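Local atomic coordinates of ribosomal-protein-S5-alanine N-acetyltransferase (Vibrio fischeri, PDB entry 3IGR), a protein that probably transfers the acetyl group of acetyl-CoA to the N-terminal alanine of ribosomal protein S5, as a member of the GNAT acetyltransferase family. Residues Lys146-Leu151 / Ile173-Ile178; Ile133-Ile138 / Leu151-Glu156; Gly82-Ser87 / Gly111-Ala116. One frame throughout, in Å; residues are numbered along the deposited sequence.

Overall arrangement
All three contacts are buried packing of the GNAT fold, in which helices lie against a large mixed sheet. Contact 3 sits nearest the centre of the chain, about 5 Å from it between centres, and is wholly apolar apart from a methyl group meeting a backbone carbonyl. Contacts 1 and 2 lie farther out, with centres about 3 Å apart; they share Leu151 and join strands 132-137 and 168-178 to helix 142-150 and the turn that follows it. Contact 2 is built on an aromatic ring, whereas contact 1 adds a lysine-to-carbonyl hydrogen bond where the helix ends. Contacts 1 and 3 meet where Leu151 packs on Arg114 of helix 112-126.

Contact 1: residues Lys146-Leu151 / Ile173-Ile178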
ATOM      1  N   LYS A 146       6.133   5.968   8.685  1.00  8.79           N
ATOM      2  CA  LYS A 146       5.500   4.849   7.978  1.00  9.34           C
ATOM      3  C   LYS A 146       4.512   5.293   6.914  1.00  9.12           C
ATOM      4  O   LYS A 146       4.446   4.696   5.841  1.00  9.19           O
ATOM      5  CB  LYS A 146       4.878   3.848   8.952  1.00  9.36           C
ATOM      6  CG  LYS A 146       5.824   2.679   9.313  1.00 12.66           C
ATOM      7  CD  LYS A 146       7.293   3.148   9.535  1.00 16.20           C
ATOM      8  CE  LYS A 146       8.109   3.200   8.221  1.00 16.84           C
ATOM      9  NZ  LYS A 146       9.386   3.957   8.353  1.00 17.91           N
ATOM     10  N   VAL A 147       3.770   6.358   7.199  1.00  8.88           N
ATOM     11  CA  VAL A 147       2.899   6.959   6.211  1.00  8.97           C
ATOM     12  C   VAL A 147       3.722   7.340   4.976  1.00  9.05           C
ATOM     13  O   VAL A 147       3.431   6.884   3.872  1.00  8.47           O
ATOM     14  CB  VAL A 147       2.164   8.203   6.773  1.00  8.55           C
ATOM     15  CG1 VAL A 147       1.598   9.054   5.633  1.00  9.13           C
ATOM     16  CG2 VAL A 147       1.060   7.776   7.736  1.00  9.62           C
ATOM     17  N   LEU A 148       4.750   8.162   5.181  1.00  9.03           N
ATOM     18  CA  LEU A 148       5.585   8.658   4.087  1.00  9.28           C
ATOM     19  C   LEU A 148       6.243   7.525   3.304  1.00  9.44           C
ATOM     20  O   LEU A 148       6.248   7.544   2.071  1.00  9.50           O
ATOM     21  CB  LEU A 148       6.628   9.661   4.599  1.00  8.93           C
ATOM     22  CG  LEU A 148       6.046  10.964   5.169  1.00  8.62           C
ATOM     23  CD1 LEU A 148       7.123  11.821   5.809  1.00  8.80           C
ATOM     24  CD2 LEU A 148       5.322  11.757   4.106  1.00  5.50           C
ATOM     25  N   ALA A 149       6.774   6.533   4.014  1.00 10.16           N
ATOM     26  CA  ALA A 149       7.376   5.378   3.354  1.00 10.02           C
ATOM     27  C   ALA A 149       6.347   4.657   2.487  1.00 10.73           C
ATOM     28  O   ALA A 149       6.643   4.258   1.349  1.00 10.61           O
ATOM     29  CB  ALA A 149       7.974   4.407   4.391  1.00 10.64           C
ATOM     30  N   ALA A 150       5.133   4.500   3.011  1.00 10.66           N
ATOM     31  CA  ALA A 150       4.098   3.747   2.303  1.00 11.33           C
ATOM     32  C   ALA A 150       3.665   4.457   1.011  1.00 11.93           C
ATOM     33  O   ALA A 150       3.174   3.812   0.068  1.00 11.58           O
ATOM     34  CB  ALA A 150       2.894   3.494   3.205  1.00 10.96           C
ATOM     35  N   LEU A 151       3.862   5.773   0.980  1.00 11.87           N
ATOM     36  CA  LEU A 151       3.443   6.604  -0.140  1.00 12.45           C
ATOM     37  C   LEU A 151       4.568   6.883  -1.119  1.00 12.83           C
ATOM     38  O   LEU A 151       4.401   7.654  -2.071  1.00 13.15           O
ATOM     39  CB  LEU A 151       2.852   7.908   0.399  1.00 13.09           C
ATOM     40  CG  LEU A 151       1.543   7.658   1.156  1.00 13.16           C
ATOM     41  CD1 LEU A 151       0.974   8.975   1.634  1.00 16.12           C
ATOM     42  CD2 LEU A 151       0.557   6.955   0.250  1.00 15.16           C
ATOM     43  N   ILE A 173      13.864  14.600   9.469  1.00 12.00           N
ATOM     44  CA  ILE A 173      14.206  13.931   8.225  1.00 12.03           C
ATOM     45  C   ILE A 173      13.556  14.681   7.077  1.00 11.77           C
ATOM     46  O   ILE A 173      12.383  15.015   7.155  1.00 13.10           O
ATOM     47  CB  ILE A 173      13.730  12.446   8.220  1.00 11.56           C
ATOM     48  CG1 ILE A 173      14.270  11.689   9.443  1.00 12.51           C
ATOM     49  CG2 ILE A 173      14.121  11.761   6.926  1.00 10.78           C
ATOM     50  CD1 ILE A 173      15.791  11.609   9.528  1.00 14.64           C
ATOM     51  N   LEU A 174      14.307  14.968   6.027  1.00 11.93           N
ATOM     52  CA  LEU A 174      13.723  15.624   4.857  1.00 12.67           C
ATOM     53  C   LEU A 174      13.399  14.560   3.819  1.00 12.44           C
ATOM     54  O   LEU A 174      14.238  13.712   3.499  1.00 12.29           O
ATOM     55  CB  LEU A 174      14.678  16.675   4.261  1.00 12.78           C
ATOM     56  CG  LEU A 174      15.347  17.643   5.257  1.00 13.77           C
ATOM     57  CD1 LEU A 174      16.488  18.400   4.617  1.00 14.31           C
ATOM     58  CD2 LEU A 174      14.323  18.586   5.844  1.00 14.58           C
ATOM     59  N   THR A 175      12.183  14.600   3.305  1.00 12.20           N
ATOM     60  CA  THR A 175      11.755  13.630   2.301  1.00 13.10           C
ATOM     61  C   THR A 175      10.992  14.317   1.185  1.00 12.94           C
ATOM     62  O   THR A 175      10.489  15.449   1.353  1.00 12.38           O
ATOM     63  CB  THR A 175      10.863  12.495   2.906  1.00 13.70           C
ATOM     64  OG1 THR A 175       9.531  12.984   3.145  1.00 14.63           O
ATOM     65  CG2 THR A 175      11.441  11.955   4.198  1.00 13.68           C
ATOM     66  N   SER A 176      10.899  13.653   0.035  1.00 12.71           N
ATOM     67  CA  SER A 176      10.098  14.209  -1.040  1.00 13.10           C
ATOM     68  C   SER A 176       9.526  13.128  -1.939  1.00 12.74           C
ATOM     69  O   SER A 176       9.994  11.993  -1.949  1.00 12.38           O
ATOM     70  CB  SER A 176      10.918  15.199  -1.869  1.00 13.25           C
ATOM     71  OG  SER A 176      11.797  14.472  -2.697  1.00 17.38           O
ATOM     72  N   LYS A 177       8.483  13.489  -2.670  1.00 12.33           N
ATOM     73  CA  LYS A 177       7.998  12.676  -3.760  1.00 11.99           C
ATOM     74  C   LYS A 177       7.967  13.560  -5.013  1.00 11.87           C
ATOM     75  O   LYS A 177       7.489  14.695  -4.957  1.00 10.87           O
ATOM     76  CB  LYS A 177       6.600  12.150  -3.442  1.00 12.51           C
ATOM     77  CG  LYS A 177       6.146  11.044  -4.390  1.00 12.91           C
ATOM     78  CD  LYS A 177       4.792  10.480  -3.971  1.00 12.28           C
ATOM     79  CE  LYS A 177       4.422   9.313  -4.883  1.00 14.44           C
ATOM     80  NZ  LYS A 177       3.294   8.516  -4.337  1.00 16.08           N
ATOM     81  N   ILE A 178       8.489  13.015  -6.117  1.00 11.23           N
ATOM     82  CA  ILE A 178       8.673  13.742  -7.382  1.00 11.76           C
ATOM     83  C   ILE A 178       7.728  13.140  -8.412  1.00 11.53           C
ATOM     84  O   ILE A 178       7.649  11.919  -8.571  1.00  9.90           O
ATOM     85  CB  ILE A 178      10.167  13.646  -7.866  1.00 11.98           C
ATOM     86  CG1 ILE A 178      11.083  14.476  -6.928  1.00 13.28           C
ATOM     87  CG2 ILE A 178      10.333  14.110  -9.314  1.00 10.95           C
ATOM     88  CD1 ILE A 178      12.588  14.107  -7.009  1.00 15.56           C
TER
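Lys177 carries its CG anti to the backbone N (chi1 -167°) and continues fully extended, which takes its ammonium group from strand 168-178 to the carbonyl of Leu151. Two residues earlier, Thr175 turns OG1 between its backbone N and carbonyl carbon (chi1 77°), setting that oxygen beside Leu148. These side chains join helix 142-150 to strand 168-178 in the C-terminal half of the GNAT fold, where the helix packs against the sheet and strand 168-178 runs between strands 132-137 and 154-162. Leu148 points toward the strand from the last turns of the helix, and its CD1 rests 3.8 Å from Thr175 OG1, the two side chains meeting at a slant. The hydroxyl has its polar partner elsewhere: it is hydrogen-bonded to the carbonyl of Ala135 on strand 132-137, so the leucine methyl packs against an oxygen already engaged. Phe153 also touches Leu148, Thr175 and Lys177, linking the apolar and polar ends of the contact. Leu151 is the first residue to leave the helical conformation; its N still reaches back to Leu148 O, at 3.2 Å. Its own carbonyl is turned to the strand and accepts a hydrogen bond from Lys177. A positive charge here would probably be favoured by the partial negative charge of the helix C-terminus. The ammonium NZ lies 2.7 Å from Leu151 O at a C=O...N angle of 156°, somewhat tilted from the carbonyl plane, while Lys177 CE passes 3.3 Å from the same oxygen.

Contact 2: residues Ile133-Ile138 / Leu151-Glu156; sequences IMAAYI and LGFVKE
Phe153 enters the contact through CB, which points toward strand 132-137, and CG stands anti to the carbonyl carbon (chi1 -78°), so that the ring reaches the backbone of Ile133 and the methyl of Ala135. Going out along one side of the ring, CD2 lies 4.1 Å from Ile133 O and CE2 comes closer to the same oxygen, at 3.5 Å. Ala135 CB also meets CE2, 4.1 Å away; both partners approach the ring obliquely. At the tip, CZ packs 4.2 Å from Ile133 CG2, the branch of the isoleucine that stands anti to its backbone N, while the longer branch leads away and the side chain also packs on Phe125 of helix 112-126. The contact lies within a beta-alpha-beta crossover: strand 132-137, helix 142-150 and strand 154-162, with strand 168-178 lying between the two parallel strands. The chain turns out of the helix through a Schellman motif, in which Gly152 is the C-prime residue with positive phi, Phe153 N hydrogen-bonds to Leu148 O and Gly152 N to Ala149 O. At the CD1 edge of the ring, and in its plane, lies Leu151 CB, 3.9 Å from Phe153 CD1.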
ATOM      1  N   ILE A 133       6.602  17.287  -3.937  1.00  8.95           N
ATOM      2  CA  ILE A 133       5.931  17.516  -2.652  1.00  8.09           C
ATOM      3  C   ILE A 133       6.962  17.152  -1.594  1.00  8.49           C
ATOM      4  O   ILE A 133       7.549  16.042  -1.650  1.00  7.87           O
ATOM      5  CB  ILE A 133       4.633  16.649  -2.430  1.00  8.75           C
ATOM      6  CG1 ILE A 133       3.571  16.865  -3.515  1.00 10.55           C
ATOM      7  CG2 ILE A 133       4.003  16.922  -1.076  1.00  7.39           C
ATOM      8  CD1 ILE A 133       2.880  18.183  -3.457  1.00 16.44           C
HETATM    9  N   MSE A 134       7.201  18.058  -0.671  1.00  6.58           N
HETATM   10  CA  MSE A 134       8.138  17.919   0.412  0.50  6.37           C
HETATM   11  C   MSE A 134       7.426  17.611   1.732  1.00  5.96           C
HETATM   12  O   MSE A 134       6.418  18.149   2.016  1.00  4.88           O
HETATM   13  CB  MSE A 134       8.942  19.207   0.581  0.50  6.28           C
HETATM   14  CG  MSE A 134      10.051  19.446  -0.431  0.50  7.26           C
HETATM   15 SE   MSE A 134      10.856  21.260  -0.535  0.50 11.92          SE
HETATM   16  CE  MSE A 134       9.345  22.331  -0.210  0.50  8.66           C
ATOM     17  N   ALA A 135       8.003  16.743   2.525  1.00  5.55           N
ATOM     18  CA  ALA A 135       7.524  16.422   3.865  1.00  6.43           C
ATOM     19  C   ALA A 135       8.743  16.248   4.752  1.00  7.35           C
ATOM     20  O   ALA A 135       9.792  15.786   4.276  1.00  7.65           O
ATOM     21  CB  ALA A 135       6.692  15.138   3.868  1.00  5.77           C
ATOM     22  N   ALA A 136       8.608  16.652   6.016  1.00  6.95           N
ATOM     23  CA  ALA A 136       9.675  16.576   7.001  1.00  7.75           C
ATOM     24  C   ALA A 136       9.078  16.056   8.313  1.00  8.61           C
ATOM     25  O   ALA A 136       7.988  16.464   8.706  1.00  8.44           O
ATOM     26  CB  ALA A 136      10.279  17.942   7.220  1.00  7.24           C
ATOM     27  N   TYR A 137       9.794  15.167   8.986  1.00  9.12           N
ATOM     28  CA  TYR A 137       9.272  14.538  10.202  1.00  9.45           C
ATOM     29  C   TYR A 137      10.372  14.323  11.228  1.00  9.96           C
ATOM     30  O   TYR A 137      11.540  14.076  10.873  1.00  8.74           O
ATOM     31  CB  TYR A 137       8.563  13.216   9.870  1.00  9.45           C
ATOM     32  CG  TYR A 137       9.458  12.091   9.384  1.00  9.47           C
ATOM     33  CD1 TYR A 137       9.987  11.155  10.285  1.00 10.54           C
ATOM     34  CD2 TYR A 137       9.751  11.935   8.021  1.00  8.78           C
ATOM     35  CE1 TYR A 137      10.788  10.104   9.854  1.00  8.91           C
ATOM     36  CE2 TYR A 137      10.556  10.875   7.571  1.00 11.40           C
ATOM     37  CZ  TYR A 137      11.067   9.972   8.487  1.00 11.05           C
ATOM     38  OH  TYR A 137      11.871   8.950   8.057  1.00 10.06           O
ATOM     39  N   ILE A 138       9.997  14.419  12.502  1.00 10.62           N
ATOM     40  CA  ILE A 138      10.924  14.144  13.594  1.00 10.50           C
ATOM     41  C   ILE A 138      11.230  12.623  13.563  1.00 10.40           C
ATOM     42  O   ILE A 138      10.301  11.811  13.500  1.00  9.08           O
ATOM     43  CB  ILE A 138      10.318  14.561  14.969  1.00 11.12           C
ATOM     44  CG1 ILE A 138      10.092  16.078  15.039  1.00 12.39           C
ATOM     45  CG2 ILE A 138      11.226  14.089  16.140  1.00 12.44           C
ATOM     46  CD1 ILE A 138       8.999  16.526  16.045  1.00 14.16           C
ATOM     47  N   LEU A 151       3.862   5.773   0.980  1.00 11.87           N
ATOM     48  CA  LEU A 151       3.443   6.604  -0.140  1.00 12.45           C
ATOM     49  C   LEU A 151       4.568   6.883  -1.119  1.00 12.83           C
ATOM     50  O   LEU A 151       4.401   7.654  -2.071  1.00 13.15           O
ATOM     51  CB  LEU A 151       2.852   7.908   0.399  1.00 13.09           C
ATOM     52  CG  LEU A 151       1.543   7.658   1.156  1.00 13.16           C
ATOM     53  CD1 LEU A 151       0.974   8.975   1.634  1.00 16.12           C
ATOM     54  CD2 LEU A 151       0.557   6.955   0.250  1.00 15.16           C
ATOM     55  N   GLY A 152       5.711   6.250  -0.884  1.00 13.01           N
ATOM     56  CA  GLY A 152       6.853   6.358  -1.775  1.00 13.17           C
ATOM     57  C   GLY A 152       7.672   7.633  -1.706  1.00 13.40           C
ATOM     58  O   GLY A 152       8.361   7.949  -2.671  1.00 13.34           O
ATOM     59  N   PHE A 153       7.585   8.380  -0.595  1.00 13.00           N
ATOM     60  CA  PHE A 153       8.485   9.527  -0.346  1.00 12.72           C
ATOM     61  C   PHE A 153       9.896   9.020  -0.120  1.00 12.94           C
ATOM     62  O   PHE A 153      10.084   7.995   0.518  1.00 12.36           O
ATOM     63  CB  PHE A 153       8.034  10.343   0.862  1.00 12.55           C
ATOM     64  CG  PHE A 153       6.869  11.253   0.574  1.00 10.99           C
ATOM     65  CD1 PHE A 153       5.593  10.737   0.382  1.00 10.14           C
ATOM     66  CD2 PHE A 153       7.052  12.630   0.510  1.00  9.64           C
ATOM     67  CE1 PHE A 153       4.509  11.576   0.118  1.00 11.36           C
ATOM     68  CE2 PHE A 153       5.974  13.488   0.232  1.00 11.83           C
ATOM     69  CZ  PHE A 153       4.700  12.968   0.048  1.00 10.08           C
ATOM     70  N   VAL A 154      10.875   9.719  -0.686  1.00 12.42           N
ATOM     71  CA  VAL A 154      12.268   9.291  -0.623  1.00 12.35           C
ATOM     72  C   VAL A 154      13.014  10.246   0.307  1.00 12.54           C
ATOM     73  O   VAL A 154      12.912  11.473   0.151  1.00 12.07           O
ATOM     74  CB  VAL A 154      12.905   9.291  -2.044  1.00 11.90           C
ATOM     75  CG1 VAL A 154      14.430   8.980  -1.996  1.00 13.11           C
ATOM     76  CG2 VAL A 154      12.200   8.273  -2.928  1.00 12.42           C
ATOM     77  N   LYS A 155      13.735   9.693   1.281  1.00 11.68           N
ATOM     78  CA  LYS A 155      14.575  10.497   2.168  1.00 11.66           C
ATOM     79  C   LYS A 155      15.644  11.256   1.363  1.00 11.37           C
ATOM     80  O   LYS A 155      16.392  10.652   0.601  1.00 11.56           O
ATOM     81  CB  LYS A 155      15.238   9.609   3.244  1.00 11.75           C
ATOM     82  CG  LYS A 155      16.192  10.374   4.189  1.00 11.80           C
ATOM     83  CD  LYS A 155      16.905   9.439   5.187  1.00 13.83           C
ATOM     84  CE  LYS A 155      17.962  10.194   5.970  1.00 14.06           C
ATOM     85  NZ  LYS A 155      18.471   9.407   7.141  1.00 13.83           N
ATOM     86  N   GLU A 156      15.710  12.572   1.549  1.00 10.65           N
ATOM     87  CA  GLU A 156      16.707  13.414   0.886  1.00 10.94           C
ATOM     88  C   GLU A 156      17.857  13.804   1.796  1.00 10.82           C
ATOM     89  O   GLU A 156      18.912  14.214   1.317  1.00 11.04           O
ATOM     90  CB  GLU A 156      16.050  14.687   0.361  1.00 10.43           C
ATOM     91  CG  GLU A 156      15.067  14.394  -0.738  1.00 11.96           C
ATOM     92  CD  GLU A 156      14.589  15.625  -1.446  1.00 12.32           C
ATOM     93  OE1 GLU A 156      14.571  16.719  -0.843  1.00 14.59           O
ATOM     94  OE2 GLU A 156      14.211  15.480  -2.611  1.00 12.67           O
TER

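Contact 3: residues Gly82-Ser87 / Gly111-Ala116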
ATOM      1  N   GLY A  82      -9.125  14.893  10.886  1.00 11.79           N
ATOM      2  CA  GLY A  82      -7.791  14.962  10.282  1.00 12.03           C
ATOM      3  C   GLY A  82      -7.672  16.125   9.326  1.00 12.21           C
ATOM      4  O   GLY A  82      -8.679  16.727   8.943  1.00 12.00           O
ATOM      5  N   THR A  83      -6.428  16.440   8.955  1.00 11.89           N
ATOM      6  CA  THR A  83      -6.134  17.529   8.045  1.00 11.97           C
ATOM      7  C   THR A  83      -4.967  17.108   7.156  1.00 11.91           C
ATOM      8  O   THR A  83      -4.123  16.304   7.563  1.00 11.57           O
ATOM      9  CB  THR A  83      -5.710  18.838   8.796  1.00 11.63           C
ATOM     10  OG1 THR A  83      -4.531  18.575   9.554  1.00 11.86           O
ATOM     11  CG2 THR A  83      -6.813  19.367   9.733  1.00 10.85           C
ATOM     12  N   VAL A  84      -4.936  17.630   5.942  1.00 11.80           N
ATOM     13  CA  VAL A  84      -3.771  17.465   5.061  1.00 12.12           C
ATOM     14  C   VAL A  84      -3.618  18.820   4.423  1.00 12.39           C
ATOM     15  O   VAL A  84      -4.514  19.271   3.709  1.00 12.37           O
ATOM     16  CB  VAL A  84      -3.953  16.353   3.975  1.00 12.32           C
ATOM     17  CG1 VAL A  84      -2.673  16.164   3.172  1.00 11.57           C
ATOM     18  CG2 VAL A  84      -4.330  14.998   4.617  1.00 12.88           C
ATOM     19  N   SER A  85      -2.506  19.491   4.711  1.00 12.51           N
ATOM     20  CA  SER A  85      -2.338  20.882   4.290  1.00 12.41           C
ATOM     21  C   SER A  85      -1.172  21.007   3.327  1.00 12.18           C
ATOM     22  O   SER A  85      -0.053  20.645   3.669  1.00 12.10           O
ATOM     23  CB  SER A  85      -2.093  21.770   5.504  1.00 12.06           C
ATOM     24  OG  SER A  85      -1.748  23.083   5.086  1.00 14.27           O
ATOM     25  N   TYR A  86      -1.440  21.519   2.127  1.00 12.50           N
ATOM     26  CA  TYR A  86      -0.385  21.807   1.141  1.00 12.13           C
ATOM     27  C   TYR A  86      -0.158  23.313   1.163  1.00 11.88           C
ATOM     28  O   TYR A  86      -1.073  24.094   0.875  1.00 12.13           O
ATOM     29  CB  TYR A  86      -0.770  21.314  -0.256  1.00 11.72           C
ATOM     30  CG  TYR A  86      -0.956  19.822  -0.281  1.00 12.73           C
ATOM     31  CD1 TYR A  86       0.121  18.975  -0.516  1.00 11.56           C
ATOM     32  CD2 TYR A  86      -2.206  19.247   0.002  1.00 12.36           C
ATOM     33  CE1 TYR A  86      -0.045  17.594  -0.518  1.00  9.52           C
ATOM     34  CE2 TYR A  86      -2.377  17.862   0.009  1.00 10.99           C
ATOM     35  CZ  TYR A  86      -1.284  17.050  -0.249  1.00  9.87           C
ATOM     36  OH  TYR A  86      -1.415  15.698  -0.219  1.00  9.81           O
ATOM     37  N   SER A  87       1.052  23.701   1.551  1.00 11.11           N
ATOM     38  CA  SER A  87       1.410  25.092   1.750  1.00 11.36           C
ATOM     39  C   SER A  87       2.776  25.371   1.152  1.00 11.19           C
ATOM     40  O   SER A  87       3.474  24.446   0.717  1.00 10.34           O
ATOM     41  CB  SER A  87       1.467  25.394   3.244  1.00 11.73           C
ATOM     42  OG  SER A  87       2.490  24.613   3.843  1.00 12.40           O
ATOM     43  N   GLY A 111      -5.104   3.360   8.916  1.00 13.05           N
ATOM     44  CA  GLY A 111      -4.608   3.787   7.610  1.00 12.14           C
ATOM     45  C   GLY A 111      -5.311   5.016   7.044  1.00 11.74           C
ATOM     46  O   GLY A 111      -5.222   5.295   5.842  1.00 11.73           O
ATOM     47  N   ILE A 112      -6.016   5.758   7.892  1.00 10.88           N
ATOM     48  CA  ILE A 112      -6.802   6.887   7.393  1.00 10.70           C
ATOM     49  C   ILE A 112      -5.853   7.968   6.861  1.00 10.87           C
ATOM     50  O   ILE A 112      -6.125   8.582   5.835  1.00 11.37           O
ATOM     51  CB  ILE A 112      -7.767   7.452   8.465  1.00  9.83           C
ATOM     52  CG1 ILE A 112      -8.851   6.413   8.815  1.00  9.68           C
ATOM     53  CG2 ILE A 112      -8.413   8.759   8.008  1.00  9.36           C
ATOM     54  CD1 ILE A 112      -9.486   6.641  10.147  1.00  4.54           C
HETATM   55  N   MSE A 113      -4.737   8.182   7.557  1.00 10.93           N
HETATM   56  CA  MSE A 113      -3.815   9.236   7.189  1.00 11.08           C
HETATM   57  C   MSE A 113      -3.157   8.922   5.843  1.00 11.28           C
HETATM   58  O   MSE A 113      -3.055   9.788   4.975  1.00 11.43           O
HETATM   59  CB  MSE A 113      -2.762   9.428   8.278  1.00 11.35           C
HETATM   60  CG  MSE A 113      -1.979  10.721   8.140  1.00 13.03           C
HETATM   61 SE   MSE A 113      -2.933  12.265   8.885  1.00 18.07          SE
HETATM   62  CE  MSE A 113      -4.305  12.613   7.515  1.00 12.00           C
ATOM     63  N   ARG A 114      -2.687   7.690   5.696  1.00 11.07           N
ATOM     64  CA  ARG A 114      -2.087   7.225   4.453  1.00 11.22           C
ATOM     65  C   ARG A 114      -3.018   7.442   3.249  1.00 11.33           C
ATOM     66  O   ARG A 114      -2.597   8.026   2.238  1.00 11.56           O
ATOM     67  CB  ARG A 114      -1.705   5.749   4.571  1.00 12.02           C
ATOM     68  CG  ARG A 114      -0.965   5.209   3.356  1.00 11.33           C
ATOM     69  CD  ARG A 114      -0.950   3.690   3.349  1.00 13.14           C
ATOM     70  NE  ARG A 114      -2.293   3.126   3.200  1.00 13.29           N
ATOM     71  CZ  ARG A 114      -2.886   2.339   4.091  1.00 11.03           C
ATOM     72  NH1 ARG A 114      -2.260   1.993   5.200  1.00  9.27           N
ATOM     73  NH2 ARG A 114      -4.095   1.881   3.859  1.00 10.58           N
ATOM     74  N   ARG A 115      -4.271   7.003   3.364  1.00 11.23           N
ATOM     75  CA  ARG A 115      -5.254   7.195   2.286  1.00 11.68           C
ATOM     76  C   ARG A 115      -5.543   8.655   1.992  1.00 11.47           C
ATOM     77  O   ARG A 115      -5.611   9.048   0.823  1.00 11.64           O
ATOM     78  CB  ARG A 115      -6.584   6.466   2.564  1.00 11.85           C
ATOM     79  CG  ARG A 115      -6.495   4.957   2.749  1.00 10.90           C
ATOM     80  CD  ARG A 115      -7.921   4.318   2.806  1.00 13.20           C
ATOM     81  NE  ARG A 115      -8.560   4.265   1.479  1.00 13.83           N
ATOM     82  CZ  ARG A 115      -9.611   3.497   1.163  1.00 13.85           C
ATOM     83  NH1 ARG A 115     -10.183   2.722   2.070  1.00 13.10           N
ATOM     84  NH2 ARG A 115     -10.102   3.505  -0.068  1.00 13.12           N
ATOM     85  N   ALA A 116      -5.727   9.459   3.047  1.00 11.49           N
ATOM     86  CA  ALA A 116      -6.003  10.896   2.891  1.00 11.46           C
ATOM     87  C   ALA A 116      -4.876  11.629   2.163  1.00 11.54           C
ATOM     88  O   ALA A 116      -5.122  12.432   1.253  1.00 11.99           O
ATOM     89  CB  ALA A 116      -6.291  11.550   4.270  1.00 11.16           C
TER
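Strand 79-90 of the GNAT sheet is overlaid by the first turn of helix 112-126, and Val84 meets both Met113 and Ala116 there. A single branch of the valine does the touching: its CG2 lies 3.8 Å from Met113 CE and 4.0 Å from Ala116 CB. Met113, present as selenomethionine, leaves the helix with CG anti to the backbone N (chi1 -166°), then bends at chi2 and chi3. The bends bring CE down onto the strand, where it also rests 3.7 Å from Thr83 O. Val84 and Met113 run alongside each other, pointing opposite ways. The segment axes run at 34° to one another, 9.4 Å apart at closest approach. In GNAT enzymes the glycine-containing loop leading into this helix typically binds the pyrophosphate of coenzyme A; the position of Gly111 at the N-cap, with positive phi, is consistent with that loop. The Gly111 carbonyl accepts the hydrogen bond from Arg115 N at 3.2 Å and lies over one face of the Arg114 guanidinium. Arg114 NH2 in turn is hydrogen-bonded to Asn76 of the second subunit. Thr83, whose CB points away from the helix, is hydrogen-bonded through OG1 to Ser102 OG on strand 96-103.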